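Local structure of hydroxylase (Rhodococcus sp., 2OR0) at residues A[271-276]-A[353-358]; A[264-269]-A[303-308]; A[117-122]-A[220-225]; A[69-74]-A[123-128]. The protein probably acts as a flavin-dependent oxidoreductase of the acyl-CoA dehydrogenase superfamily, using reduced flavin and molecular oxygen to hydroxylate a substrate. All blocks are in the same frame, centred on the assembly; numbering follows the deposited sequence.

Contact 1 (A[271-276]-A[353-358]); sequences ACHIAV and DEIFAR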
loop_
_atom_site.group_PDB
_atom_site.type_symbol
_atom_site.label_atom_id
_atom_site.label_comp_id
_atom_site.label_asym_id
_atom_site.label_seq_id
_atom_site.Cartn_x
_atom_site.Cartn_y
_atom_site.Cartn_z
ATOM N N ALA A 271 13.492 -14.558 -5.114
ATOM C CA ALA A 271 13.215 -15.538 -6.192
ATOM C C ALA A 271 14.147 -15.326 -7.392
ATOM O O ALA A 271 14.744 -16.278 -7.908
ATOM C CB ALA A 271 11.750 -15.475 -6.631
ATOM N N CYS A 272 14.277 -14.076 -7.836
ATOM C CA CYS A 272 15.235 -13.729 -8.888
ATOM C C CYS A 272 16.665 -14.137 -8.533
ATOM O O CYS A 272 17.388 -14.652 -9.366
ATOM C CB CYS A 272 15.201 -12.214 -9.150
ATOM S SG CYS A 272 13.710 -11.657 -10.005
ATOM N N HIS A 273 17.089 -13.852 -7.312
ATOM C CA HIS A 273 18.435 -14.160 -6.877
ATOM C C HIS A 273 18.668 -15.683 -6.967
ATOM O O HIS A 273 19.681 -16.131 -7.503
ATOM C CB HIS A 273 18.616 -13.670 -5.450
ATOM C CG HIS A 273 20.006 -13.817 -4.926
ATOM N ND1 HIS A 273 21.110 -13.327 -5.590
ATOM C CD2 HIS A 273 20.470 -14.367 -3.779
ATOM C CE1 HIS A 273 22.195 -13.583 -4.884
ATOM N NE2 HIS A 273 21.835 -14.214 -3.778
ATOM N N ILE A 274 17.722 -16.463 -6.441
ATOM C CA ILE A 274 17.846 -17.929 -6.420
ATOM C C ILE A 274 17.956 -18.462 -7.861
ATOM O O ILE A 274 18.877 -19.212 -8.160
ATOM C CB ILE A 274 16.685 -18.596 -5.595
ATOM C CG1 ILE A 274 16.974 -18.417 -4.098
ATOM C CG2 ILE A 274 16.510 -20.084 -5.975
ATOM C CD1 ILE A 274 15.781 -18.595 -3.208
ATOM N N ALA A 275 17.064 -18.012 -8.743
ATOM C CA ALA A 275 17.082 -18.410 -10.153
ATOM C C ALA A 275 18.413 -18.144 -10.877
ATOM O O ALA A 275 18.845 -18.928 -11.723
ATOM C CB ALA A 275 15.933 -17.762 -10.903
ATOM N N VAL A 276 19.057 -17.033 -10.547
ATOM C CA VAL A 276 20.363 -16.717 -11.101
ATOM C C VAL A 276 21.460 -17.564 -10.438
ATOM O O VAL A 276 22.313 -18.115 -11.134
ATOM C CB VAL A 276 20.665 -15.185 -11.017
ATOM C CG1 VAL A 276 22.076 -14.876 -11.466
ATOM C CG2 VAL A 276 19.663 -14.405 -11.869
ATOM N N ASP A 353 18.864 -6.332 0.735
ATOM C CA ASP A 353 20.199 -5.722 0.552
ATOM C C ASP A 353 21.332 -6.754 0.690
ATOM O O ASP A 353 22.324 -6.679 -0.031
ATOM C CB ASP A 353 20.488 -4.589 1.525
ATOM C CG ASP A 353 19.625 -3.353 1.284
ATOM O OD1 ASP A 353 19.112 -3.170 0.143
ATOM O OD2 ASP A 353 19.458 -2.562 2.261
ATOM N N GLU A 354 21.211 -7.662 1.667
ATOM C CA GLU A 354 22.266 -8.616 1.953
ATOM C C GLU A 354 22.455 -9.567 0.764
ATOM O O GLU A 354 23.565 -9.912 0.421
ATOM C CB GLU A 354 21.995 -9.379 3.270
ATOM C CG GLU A 354 22.117 -8.499 4.490
ATOM C CD GLU A 354 23.559 -7.956 4.683
ATOM O OE1 GLU A 354 24.529 -8.719 4.505
ATOM O OE2 GLU A 354 23.722 -6.768 5.022
ATOM N N ILE A 355 21.375 -9.975 0.117
ATOM C CA ILE A 355 21.547 -10.857 -1.048
ATOM C C ILE A 355 21.948 -10.107 -2.316
ATOM O O ILE A 355 22.682 -10.652 -3.133
ATOM C CB ILE A 355 20.335 -11.764 -1.316
ATOM C CG1 ILE A 355 19.046 -10.940 -1.445
ATOM C CG2 ILE A 355 20.207 -12.812 -0.209
ATOM C CD1 ILE A 355 17.838 -11.787 -1.929
ATOM N N PHE A 356 21.485 -8.867 -2.469
ATOM C CA PHE A 356 21.891 -8.071 -3.626
ATOM C C PHE A 356 23.410 -7.851 -3.598
ATOM O O PHE A 356 24.069 -7.915 -4.626
ATOM C CB PHE A 356 21.138 -6.725 -3.697
ATOM C CG PHE A 356 21.327 -5.997 -5.034
ATOM C CD1 PHE A 356 20.821 -6.544 -6.225
ATOM C CD2 PHE A 356 21.998 -4.786 -5.097
ATOM C CE1 PHE A 356 20.999 -5.903 -7.468
ATOM C CE2 PHE A 356 22.176 -4.117 -6.340
ATOM C CZ PHE A 356 21.681 -4.677 -7.524
ATOM N N ALA A 357 23.957 -7.589 -2.425
ATOM C CA ALA A 357 25.394 -7.406 -2.288
ATOM C C ALA A 357 26.205 -8.675 -2.657
ATOM O O ALA A 357 27.419 -8.590 -2.834
ATOM C CB ALA A 357 25.736 -6.986 -0.887
ATOM N N ARG A 358 25.561 -9.840 -2.730
ATOM C CA ARG A 358 26.294 -11.072 -3.036
ATOM C C ARG A 358 25.911 -11.582 -4.417
ATOM O O ARG A 358 26.257 -12.693 -4.775
ATOM C CB ARG A 358 26.011 -12.144 -1.981
ATOM C CG ARG A 358 26.540 -11.777 -0.597
ATOM C CD ARG A 358 26.235 -12.868 0.450
ATOM N NE ARG A 358 27.055 -12.706 1.641
ATOM C CZ ARG A 358 26.795 -11.857 2.635
ATOM N NH1 ARG A 358 25.715 -11.069 2.608
ATOM N NH2 ARG A 358 27.631 -11.790 3.658
#
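The imidazole of H273, on helix 250-277, lies flat against I355 near the end of helix 331-356, and nearly all the surface buried between 271-276 and 353-358 belongs to these two residues. The main interaction is of the CH-pi kind. CB of I355 stands over one ring face, 4.0 Å from the centroid and 29° off the ring normal, with CB 3.6 Å from CD2 of H273. CD1 of I355 touches CB of H273 more loosely, at 4.1 Å. H273 carries its ring anti to the backbone N (chi1 -175°), which extends it toward I355.

Backbone oxygens supply the second kind of contact. The carbonyl O of I355 also lies over the ring face, 3.4 Å from CE1 of H273, whereas O of R358 approaches the ring edge and is bonded to R280. A third kind stays within one segment: NH1 of R358, on the part of that side chain that leads away from H273, forms a salt bridge with OE1 of E354 at 3.2 Å.

M370 of helix 370-381 touches both H273 and I355. Across this contact the imidazole probably works as a flat surface that takes aliphatic carbon and a backbone oxygen rather than as a hydrogen-bonding group.

Contact 2 (A[264-269]-A[303-308]); sequences GITEGA and AEINAS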
loop_
_atom_site.group_PDB
_atom_site.type_symbol
_atom_site.label_atom_id
_atom_site.label_comp_id
_atom_site.label_asym_id
_atom_site.label_seq_id
_atom_site.Cartn_x
_atom_site.Cartn_y
_atom_site.Cartn_z
ATOM N N GLY A 264 6.394 -8.576 -0.530
ATOM C CA GLY A 264 6.336 -9.363 -1.753
ATOM C C GLY A 264 7.370 -8.951 -2.782
ATOM O O GLY A 264 7.895 -9.793 -3.538
ATOM N N ILE A 265 7.690 -7.655 -2.823
ATOM C CA ILE A 265 8.784 -7.208 -3.681
ATOM C C ILE A 265 10.106 -7.892 -3.279
ATOM O O ILE A 265 10.850 -8.327 -4.121
ATOM C CB ILE A 265 8.937 -5.640 -3.693
ATOM C CG1 ILE A 265 7.785 -5.021 -4.474
ATOM C CG2 ILE A 265 10.279 -5.231 -4.306
ATOM C CD1 ILE A 265 7.473 -3.520 -4.097
ATOM N N THR A 266 10.389 -7.970 -1.992
ATOM C CA THR A 266 11.645 -8.577 -1.559
ATOM C C THR A 266 11.634 -10.073 -1.806
ATOM O O THR A 266 12.668 -10.645 -2.081
ATOM C CB THR A 266 11.992 -8.258 -0.087
ATOM O OG1 THR A 266 11.041 -8.865 0.803
ATOM C CG2 THR A 266 12.028 -6.732 0.135
ATOM N N GLU A 267 10.447 -10.680 -1.770
ATOM C CA GLU A 267 10.274 -12.084 -2.123
ATOM C C GLU A 267 10.525 -12.327 -3.625
ATOM O O GLU A 267 11.172 -13.304 -3.998
ATOM C CB GLU A 267 8.877 -12.567 -1.694
ATOM C CG GLU A 267 8.761 -12.837 -0.211
ATOM C CD GLU A 267 7.335 -13.132 0.280
ATOM O OE1 GLU A 267 6.356 -12.930 -0.471
ATOM O OE2 GLU A 267 7.208 -13.540 1.456
ATOM N N GLY A 268 10.037 -11.425 -4.476
ATOM C CA GLY A 268 10.442 -11.364 -5.878
ATOM C C GLY A 268 11.956 -11.266 -6.098
ATOM O O GLY A 268 12.488 -11.975 -6.940
ATOM N N ALA A 269 12.640 -10.378 -5.360
ATOM C CA ALA A 269 14.094 -10.213 -5.455
ATOM C C ALA A 269 14.815 -11.519 -5.091
ATOM O O ALA A 269 15.743 -11.962 -5.806
ATOM C CB ALA A 269 14.567 -9.095 -4.516
ATOM N N ALA A 303 15.056 -16.197 5.841
ATOM C CA ALA A 303 14.444 -16.311 7.169
ATOM C C ALA A 303 13.857 -14.948 7.649
ATOM O O ALA A 303 12.727 -14.864 8.184
ATOM C CB ALA A 303 15.429 -16.886 8.172
ATOM N N GLU A 304 14.611 -13.885 7.422
ATOM C CA GLU A 304 14.175 -12.524 7.767
ATOM C C GLU A 304 12.950 -12.085 6.991
ATOM O O GLU A 304 12.036 -11.524 7.569
ATOM C CB GLU A 304 15.306 -11.504 7.544
ATOM C CG GLU A 304 16.526 -11.787 8.348
ATOM C CD GLU A 304 16.257 -11.733 9.843
ATOM O OE1 GLU A 304 16.157 -10.606 10.368
ATOM O OE2 GLU A 304 16.184 -12.803 10.500
ATOM N N ILE A 305 12.951 -12.308 5.685
ATOM C CA ILE A 305 11.821 -11.957 4.838
ATOM C C ILE A 305 10.573 -12.745 5.271
ATOM O O ILE A 305 9.459 -12.195 5.334
ATOM C CB ILE A 305 12.162 -12.225 3.338
ATOM C CG1 ILE A 305 13.266 -11.235 2.836
ATOM C CG2 ILE A 305 10.898 -12.183 2.465
ATOM C CD1 ILE A 305 13.846 -11.595 1.451
ATOM N N ASN A 306 10.736 -14.039 5.573
ATOM C CA ASN A 306 9.581 -14.819 6.081
ATOM C C ASN A 306 9.090 -14.253 7.403
ATOM O O ASN A 306 7.891 -14.127 7.585
ATOM C CB ASN A 306 9.885 -16.314 6.261
ATOM C CG ASN A 306 8.750 -17.037 6.984
ATOM O OD1 ASN A 306 8.769 -17.189 8.209
ATOM N ND2 ASN A 306 7.736 -17.394 6.246
ATOM N N ALA A 307 10.008 -13.909 8.318
ATOM C CA ALA A 307 9.610 -13.318 9.594
ATOM C C ALA A 307 8.739 -12.063 9.410
ATOM O O ALA A 307 7.823 -11.817 10.218
ATOM C CB ALA A 307 10.785 -13.025 10.490
ATOM N N SER A 308 9.000 -11.309 8.341
ATOM C CA SER A 308 8.217 -10.086 8.062
ATOM C C SER A 308 6.821 -10.418 7.579
ATOM O O SER A 308 5.834 -9.825 8.063
ATOM C CB SER A 308 8.920 -9.201 7.032
ATOM O OG SER A 308 10.153 -8.705 7.556
#
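I305 of helix 292-324 points its branched side chain at helix 250-277, where T266 and E267 receive it, a compact example of how one beta-branched residue can serve two neighbours on an adjacent helix. Its two branches divide the work. CG2, anti to the backbone N, meets the aliphatic part of E267, 3.5 Å from CG, and also lies 3.7 Å from OG1 of T266. The other branch starts beside the backbone N (chi1 -68°) and carries CD1 to within 3.8 Å of the carbonyl O of T266.

The T266 hydroxyl sits between its own backbone N and carbonyl carbon (chi1 66°). That rotamer lets OG1 of T266 bond back to the carbonyl O of I263 in the preceding turn while OG1 lies 3.8 Å from CG1 of I305. E267 runs extended beyond CG (chi2 172°), and its carboxylate continues to a salt bridge with R309, one turn further along helix 292-324.

A351 of helix 331-356 also packs on I305. Chemically, an aliphatic side chain packs here against a methylene of E267 and against oxygens of T266: the hydroxyl is satisfied within its own helix, and the carboxylate adds an ionic tie between the two helices.

Contact 3 (A[117-122]-A[220-225]); sequences QEEIWG and PGYRTL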
loop_
_atom_site.group_PDB
_atom_site.type_symbol
_atom_site.label_atom_id
_atom_site.label_comp_id
_atom_site.label_asym_id
_atom_site.label_seq_id
_atom_site.Cartn_x
_atom_site.Cartn_y
_atom_site.Cartn_z
ATOM N N GLN A 117 -20.309 6.449 -2.692
ATOM C CA GLN A 117 -20.038 5.068 -3.099
ATOM C C GLN A 117 -20.794 4.778 -4.393
ATOM O O GLN A 117 -20.280 4.109 -5.291
ATOM C CB GLN A 117 -20.456 4.060 -2.010
ATOM C CG GLN A 117 -19.916 4.321 -0.606
ATOM C CD GLN A 117 -20.163 3.151 0.337
ATOM O OE1 GLN A 117 -20.104 1.989 -0.074
ATOM N NE2 GLN A 117 -20.429 3.448 1.598
ATOM N N GLU A 118 -22.020 5.301 -4.475
ATOM C CA GLU A 118 -22.876 5.148 -5.650
ATOM C C GLU A 118 -22.302 5.950 -6.823
ATOM O O GLU A 118 -22.252 5.464 -7.955
ATOM C CB GLU A 118 -24.316 5.581 -5.288
ATOM C CG GLU A 118 -25.391 5.416 -6.380
ATOM C CD GLU A 118 -25.430 4.017 -7.028
ATOM O OE1 GLU A 118 -25.235 3.000 -6.321
ATOM O OE2 GLU A 118 -25.678 3.941 -8.259
ATOM N N GLU A 119 -21.836 7.167 -6.559
ATOM C CA GLU A 119 -21.184 7.966 -7.611
ATOM C C GLU A 119 -19.962 7.263 -8.222
ATOM O O GLU A 119 -19.775 7.248 -9.451
ATOM C CB GLU A 119 -20.781 9.338 -7.066
ATOM C CG GLU A 119 -21.952 10.288 -6.881
ATOM C CD GLU A 119 -21.561 11.572 -6.176
ATOM O OE1 GLU A 119 -20.496 11.617 -5.522
ATOM O OE2 GLU A 119 -22.332 12.544 -6.273
ATOM N N ILE A 120 -19.142 6.656 -7.361
ATOM C CA ILE A 120 -17.895 6.014 -7.796
ATOM C C ILE A 120 -18.115 4.645 -8.432
ATOM O O ILE A 120 -17.574 4.352 -9.513
ATOM C CB ILE A 120 -16.867 5.967 -6.613
ATOM C CG1 ILE A 120 -16.516 7.418 -6.209
ATOM C CG2 ILE A 120 -15.627 5.106 -6.974
ATOM C CD1 ILE A 120 -15.614 7.571 -5.016
ATOM N N TRP A 121 -18.920 3.810 -7.781
ATOM C CA TRP A 121 -19.101 2.421 -8.229
ATOM C C TRP A 121 -20.443 2.124 -8.909
ATOM O O TRP A 121 -20.599 1.070 -9.533
ATOM C CB TRP A 121 -18.929 1.462 -7.048
ATOM C CG TRP A 121 -17.548 1.392 -6.477
ATOM C CD1 TRP A 121 -16.355 1.365 -7.175
ATOM C CD2 TRP A 121 -17.205 1.323 -5.094
ATOM N NE1 TRP A 121 -15.302 1.281 -6.295
ATOM C CE2 TRP A 121 -15.795 1.252 -5.014
ATOM C CE3 TRP A 121 -17.951 1.308 -3.909
ATOM C CZ2 TRP A 121 -15.124 1.168 -3.800
ATOM C CZ3 TRP A 121 -17.289 1.229 -2.706
ATOM C CH2 TRP A 121 -15.879 1.156 -2.659
ATOM N N GLY A 122 -21.401 3.045 -8.766
ATOM C CA GLY A 122 -22.762 2.891 -9.321
ATOM C C GLY A 122 -22.844 2.352 -10.738
ATOM O O GLY A 122 -23.525 1.363 -10.984
ATOM N N PRO A 220 -18.456 18.759 -2.083
ATOM C CA PRO A 220 -19.638 18.640 -1.204
ATOM C C PRO A 220 -19.344 17.908 0.110
ATOM O O PRO A 220 -18.432 17.061 0.147
ATOM C CB PRO A 220 -20.643 17.837 -2.050
ATOM C CG PRO A 220 -19.874 17.306 -3.238
ATOM C CD PRO A 220 -18.663 18.163 -3.420
ATOM N N GLY A 221 -20.087 18.236 1.176
ATOM C CA GLY A 221 -19.918 17.615 2.499
ATOM C C GLY A 221 -19.953 16.078 2.463
ATOM O O GLY A 221 -19.150 15.410 3.135
ATOM N N TYR A 222 -20.859 15.520 1.658
ATOM C CA TYR A 222 -21.049 14.068 1.593
ATOM C C TYR A 222 -19.871 13.319 0.928
ATOM O O TYR A 222 -19.816 12.081 0.973
ATOM C CB TYR A 222 -22.391 13.713 0.919
ATOM C CG TYR A 222 -22.418 13.831 -0.599
ATOM C CD1 TYR A 222 -21.975 12.794 -1.400
ATOM C CD2 TYR A 222 -22.923 14.986 -1.225
ATOM C CE1 TYR A 222 -21.987 12.899 -2.781
ATOM C CE2 TYR A 222 -22.949 15.100 -2.600
ATOM C CZ TYR A 222 -22.488 14.056 -3.374
ATOM O OH TYR A 222 -22.502 14.172 -4.742
ATOM N N ARG A 223 -18.950 14.077 0.319
ATOM C CA ARG A 223 -17.731 13.526 -0.300
ATOM C C ARG A 223 -16.503 13.698 0.581
ATOM O O ARG A 223 -15.372 13.629 0.106
ATOM C CB ARG A 223 -17.474 14.164 -1.666
ATOM C CG ARG A 223 -18.384 13.638 -2.750
ATOM C CD ARG A 223 -17.980 14.235 -4.048
ATOM N NE ARG A 223 -18.910 13.942 -5.124
ATOM C CZ ARG A 223 -18.898 14.569 -6.305
ATOM N NH1 ARG A 223 -18.003 15.535 -6.552
ATOM N NH2 ARG A 223 -19.778 14.226 -7.246
ATOM N N THR A 224 -16.727 13.915 1.869
ATOM C CA THR A 224 -15.649 14.074 2.818
ATOM C C THR A 224 -15.836 13.139 4.016
ATOM O O THR A 224 -16.960 12.691 4.298
ATOM C CB THR A 224 -15.502 15.546 3.311
ATOM O OG1 THR A 224 -16.454 15.829 4.332
ATOM C CG2 THR A 224 -15.685 16.546 2.180
ATOM N N LEU A 225 -14.728 12.828 4.681
ATOM C CA LEU A 225 -14.736 12.263 6.022
ATOM C C LEU A 225 -13.788 13.086 6.869
ATOM O O LEU A 225 -12.810 13.638 6.365
ATOM C CB LEU A 225 -14.284 10.798 6.025
ATOM C CG LEU A 225 -15.195 9.797 5.298
ATOM C CD1 LEU A 225 -14.528 8.429 5.025
ATOM C CD2 LEU A 225 -16.562 9.625 6.050
#
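A carboxylate-guanidinium salt bridge joins helix 114-121 to the turn that leads into strand 224-226, pinning a helix to the rim of the beta sheet. E119 points toward the turn, where R223 and Y222 meet it. Its chain is extended beyond CG (chi2 173°), which delivers the carboxylate to R223. NE of R223 donates to OE1 of E119 at 2.8 Å with an N-H...O angle of 151°, reaching the syn side of that oxygen. OE1 lies near the guanidinium plane at its edge, yet the two flat groups are turned 67° apart, so the pair falls short of a coplanar, two-pronged bridge. A second bond, from NH2 of R223 to OE2 of E119 at 3.2 Å, is weak, and the position of OE2 is less sure.

The same carboxylate faces the phenol end of Y222 at the ring edge; the modelled approach of OE2 to OH is too short to be trusted, and the nature of that contact remains doubtful. Within the turn, T224 holds G221 O through both its OG1 and its backbone N. W163 of strand 163-170 packs against E119 and R223 alike.

A leucine in place of R223 would probably leave the E119 carboxylate without its cationic mate and less firmly fixed in rotation. The chemistry implies a directional ionic clasp at the protein surface, centred on the NE-OE1 bond.

Contact 4 (A[69-74]-A[123-128]); sequences RLYGGY and EDNDTW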
loop_
_atom_site.group_PDB
_atom_site.type_symbol
_atom_site.label_atom_id
_atom_site.label_comp_id
_atom_site.label_asym_id
_atom_site.label_seq_id
_atom_site.Cartn_x
_atom_site.Cartn_y
_atom_site.Cartn_z
ATOM N N ARG A 69 -19.669 -5.953 -1.119
ATOM C CA ARG A 69 -20.365 -6.891 -2.032
ATOM C C ARG A 69 -21.457 -6.190 -2.821
ATOM O O ARG A 69 -21.707 -6.539 -3.978
ATOM C CB ARG A 69 -20.960 -8.089 -1.265
ATOM C CG ARG A 69 -19.927 -9.140 -0.892
ATOM C CD ARG A 69 -20.519 -10.189 0.059
ATOM N NE ARG A 69 -19.483 -10.928 0.788
ATOM C CZ ARG A 69 -18.811 -11.970 0.295
ATOM N NH1 ARG A 69 -19.053 -12.403 -0.950
ATOM N NH2 ARG A 69 -17.889 -12.580 1.048
ATOM N N LEU A 70 -22.090 -5.194 -2.199
ATOM C CA LEU A 70 -23.067 -4.354 -2.886
ATOM C C LEU A 70 -22.486 -3.841 -4.202
ATOM O O LEU A 70 -23.178 -3.807 -5.220
ATOM C CB LEU A 70 -23.542 -3.200 -1.993
ATOM C CG LEU A 70 -24.589 -2.201 -2.519
ATOM C CD1 LEU A 70 -25.941 -2.881 -2.880
ATOM C CD2 LEU A 70 -24.830 -1.095 -1.502
ATOM N N TYR A 71 -21.198 -3.481 -4.195
ATOM C CA TYR A 71 -20.587 -2.973 -5.403
ATOM C C TYR A 71 -19.589 -3.924 -6.053
ATOM O O TYR A 71 -18.545 -3.485 -6.558
ATOM C CB TYR A 71 -20.018 -1.573 -5.176
ATOM C CG TYR A 71 -21.061 -0.533 -4.827
ATOM C CD1 TYR A 71 -21.863 0.046 -5.814
ATOM C CD2 TYR A 71 -21.235 -0.117 -3.518
ATOM C CE1 TYR A 71 -22.820 1.008 -5.491
ATOM C CE2 TYR A 71 -22.183 0.849 -3.183
ATOM C CZ TYR A 71 -22.961 1.404 -4.183
ATOM O OH TYR A 71 -23.887 2.353 -3.848
ATOM N N GLY A 72 -19.906 -5.224 -6.051
ATOM C CA GLY A 72 -19.124 -6.206 -6.809
ATOM C C GLY A 72 -17.864 -6.706 -6.110
ATOM O O GLY A 72 -17.090 -7.476 -6.704
ATOM N N GLY A 73 -17.677 -6.296 -4.854
ATOM C CA GLY A 73 -16.454 -6.563 -4.111
ATOM C C GLY A 73 -16.494 -7.910 -3.417
ATOM O O GLY A 73 -17.525 -8.576 -3.414
ATOM N N TYR A 74 -15.374 -8.307 -2.819
ATOM C CA TYR A 74 -15.258 -9.636 -2.212
ATOM C C TYR A 74 -15.200 -9.634 -0.709
ATOM O O TYR A 74 -15.283 -10.694 -0.113
ATOM C CB TYR A 74 -14.043 -10.393 -2.748
ATOM C CG TYR A 74 -14.004 -10.453 -4.231
ATOM C CD1 TYR A 74 -14.994 -11.119 -4.949
ATOM C CD2 TYR A 74 -12.984 -9.834 -4.932
ATOM C CE1 TYR A 74 -14.956 -11.161 -6.338
ATOM C CE2 TYR A 74 -12.940 -9.871 -6.312
ATOM C CZ TYR A 74 -13.921 -10.523 -7.002
ATOM O OH TYR A 74 -13.854 -10.547 -8.371
ATOM N N GLU A 123 -22.140 2.976 -11.673
ATOM C CA GLU A 123 -22.157 2.509 -13.051
ATOM C C GLU A 123 -21.116 1.430 -13.323
ATOM O O GLU A 123 -21.371 0.482 -14.075
ATOM C CB GLU A 123 -21.976 3.680 -14.020
ATOM C CG GLU A 123 -23.166 4.626 -14.057
ATOM C CD GLU A 123 -24.407 3.947 -14.635
ATOM O OE1 GLU A 123 -24.392 3.623 -15.850
ATOM O OE2 GLU A 123 -25.387 3.719 -13.874
ATOM N N ASP A 124 -19.938 1.581 -12.714
ATOM C CA ASP A 124 -18.820 0.683 -12.969
ATOM C C ASP A 124 -18.100 0.354 -11.652
ATOM O O ASP A 124 -17.440 1.219 -11.060
ATOM C CB ASP A 124 -17.870 1.338 -13.965
ATOM C CG ASP A 124 -16.808 0.389 -14.475
ATOM O OD1 ASP A 124 -16.651 -0.727 -13.919
ATOM O OD2 ASP A 124 -16.113 0.774 -15.441
ATOM N N ASN A 125 -18.267 -0.891 -11.193
ATOM C CA ASN A 125 -17.612 -1.400 -9.982
ATOM C C ASN A 125 -16.084 -1.319 -10.083
ATOM O O ASN A 125 -15.401 -1.333 -9.073
ATOM C CB ASN A 125 -17.979 -2.875 -9.733
ATOM C CG ASN A 125 -19.482 -3.110 -9.578
ATOM O OD1 ASN A 125 -20.223 -2.258 -9.067
ATOM N ND2 ASN A 125 -19.931 -4.293 -10.012
ATOM N N ASP A 126 -15.568 -1.288 -11.308
ATOM C CA ASP A 126 -14.130 -1.311 -11.542
ATOM C C ASP A 126 -13.497 0.078 -11.667
ATOM O O ASP A 126 -12.396 0.216 -12.206
ATOM C CB ASP A 126 -13.793 -2.157 -12.777
ATOM C CG ASP A 126 -13.850 -3.648 -12.493
ATOM O OD1 ASP A 126 -13.497 -4.062 -11.365
ATOM O OD2 ASP A 126 -14.245 -4.403 -13.405
ATOM N N THR A 127 -14.189 1.088 -11.152
ATOM C CA THR A 127 -13.678 2.452 -11.089
ATOM C C THR A 127 -12.699 2.533 -9.927
ATOM O O THR A 127 -13.043 2.144 -8.795
ATOM C CB THR A 127 -14.836 3.467 -10.882
ATOM O OG1 THR A 127 -15.737 3.374 -11.988
ATOM C CG2 THR A 127 -14.317 4.895 -10.794
ATOM N N TRP A 128 -11.490 3.029 -10.207
ATOM C CA TRP A 128 -10.429 3.152 -9.193
ATOM C C TRP A 128 -10.278 4.558 -8.636
ATOM O O TRP A 128 -10.494 5.555 -9.348
ATOM C CB TRP A 128 -9.066 2.739 -9.763
ATOM C CG TRP A 128 -8.949 1.322 -10.193
ATOM C CD1 TRP A 128 -9.869 0.312 -10.016
ATOM C CD2 TRP A 128 -7.815 0.723 -10.847
ATOM N NE1 TRP A 128 -9.389 -0.864 -10.556
ATOM C CE2 TRP A 128 -8.130 -0.644 -11.063
ATOM C CE3 TRP A 128 -6.568 1.210 -11.274
ATOM C CZ2 TRP A 128 -7.232 -1.538 -11.690
ATOM C CZ3 TRP A 128 -5.677 0.327 -11.912
ATOM C CH2 TRP A 128 -6.019 -1.038 -12.099
#
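A type I beta turn from D124 to T127 abuts the loop around Y71 and G72, so that two irregular segments dock through a turn side chain. N125 projects from the turn toward the 69-74 loop and covers the peptide group following Y71. Its CG lies 3.2 Å from the carbonyl O of Y71, and its CB is 3.3 Å from the same oxygen. The two terminal atoms of the amide cannot be assigned with confidence, but the group as a whole lies against the backbone at Y71 and G72. G72 has a positive phi of 83°, favourable for glycine, and a CB there would point at the asparagine and clash with its amide.

The turn is braced from within. OD1 of D124 accepts from the backbone N of D126 at 2.9 Å, an Asx turn, while O of D124 receives both the backbone N and the hydroxyl of T127, the latter at 2.9 Å.

With an alanine at N125, the amide that covers the Y71-G72 peptide would be lost, which would probably open a gap between the loops and weaken their docking.

NE2 of Q67 hydrogen-bonds to the carbonyl oxygens of both Y71 and N125, bridging the two loops. The first loop lies between helices 51-60 and 78-91; the second runs from helix 114-121 to strand 129-130, with Y71 OH bonded to E118 on that helix and W128 paired with Q162 through the backbone.

How the contacts relate
The four contacts form two pairs in separate regions of the molecule. Contacts 4 and 3 come first along the sequence and interleave, their centres 14 Å apart: the chain passes from helix 114-121 directly into the 123-128 turn. Contact 3 ties that helix to the mixed sheet, and contact 4 docks two loops beside it. Contacts 2 and 1, 11 Å apart, also alternate in sequence (264-269, 271-276, 303-308, 353-358) and share helix 250-277, which meets helix 292-324 in contact 2 and helix 331-356 in contact 1, within the acyl-CoA dehydrogenase C-terminal domain. The centres of contacts 1 and 3 are 45 Å apart, so ionic and loop docking near the sheet is spatially separate from helix packing in the C-terminal bundle.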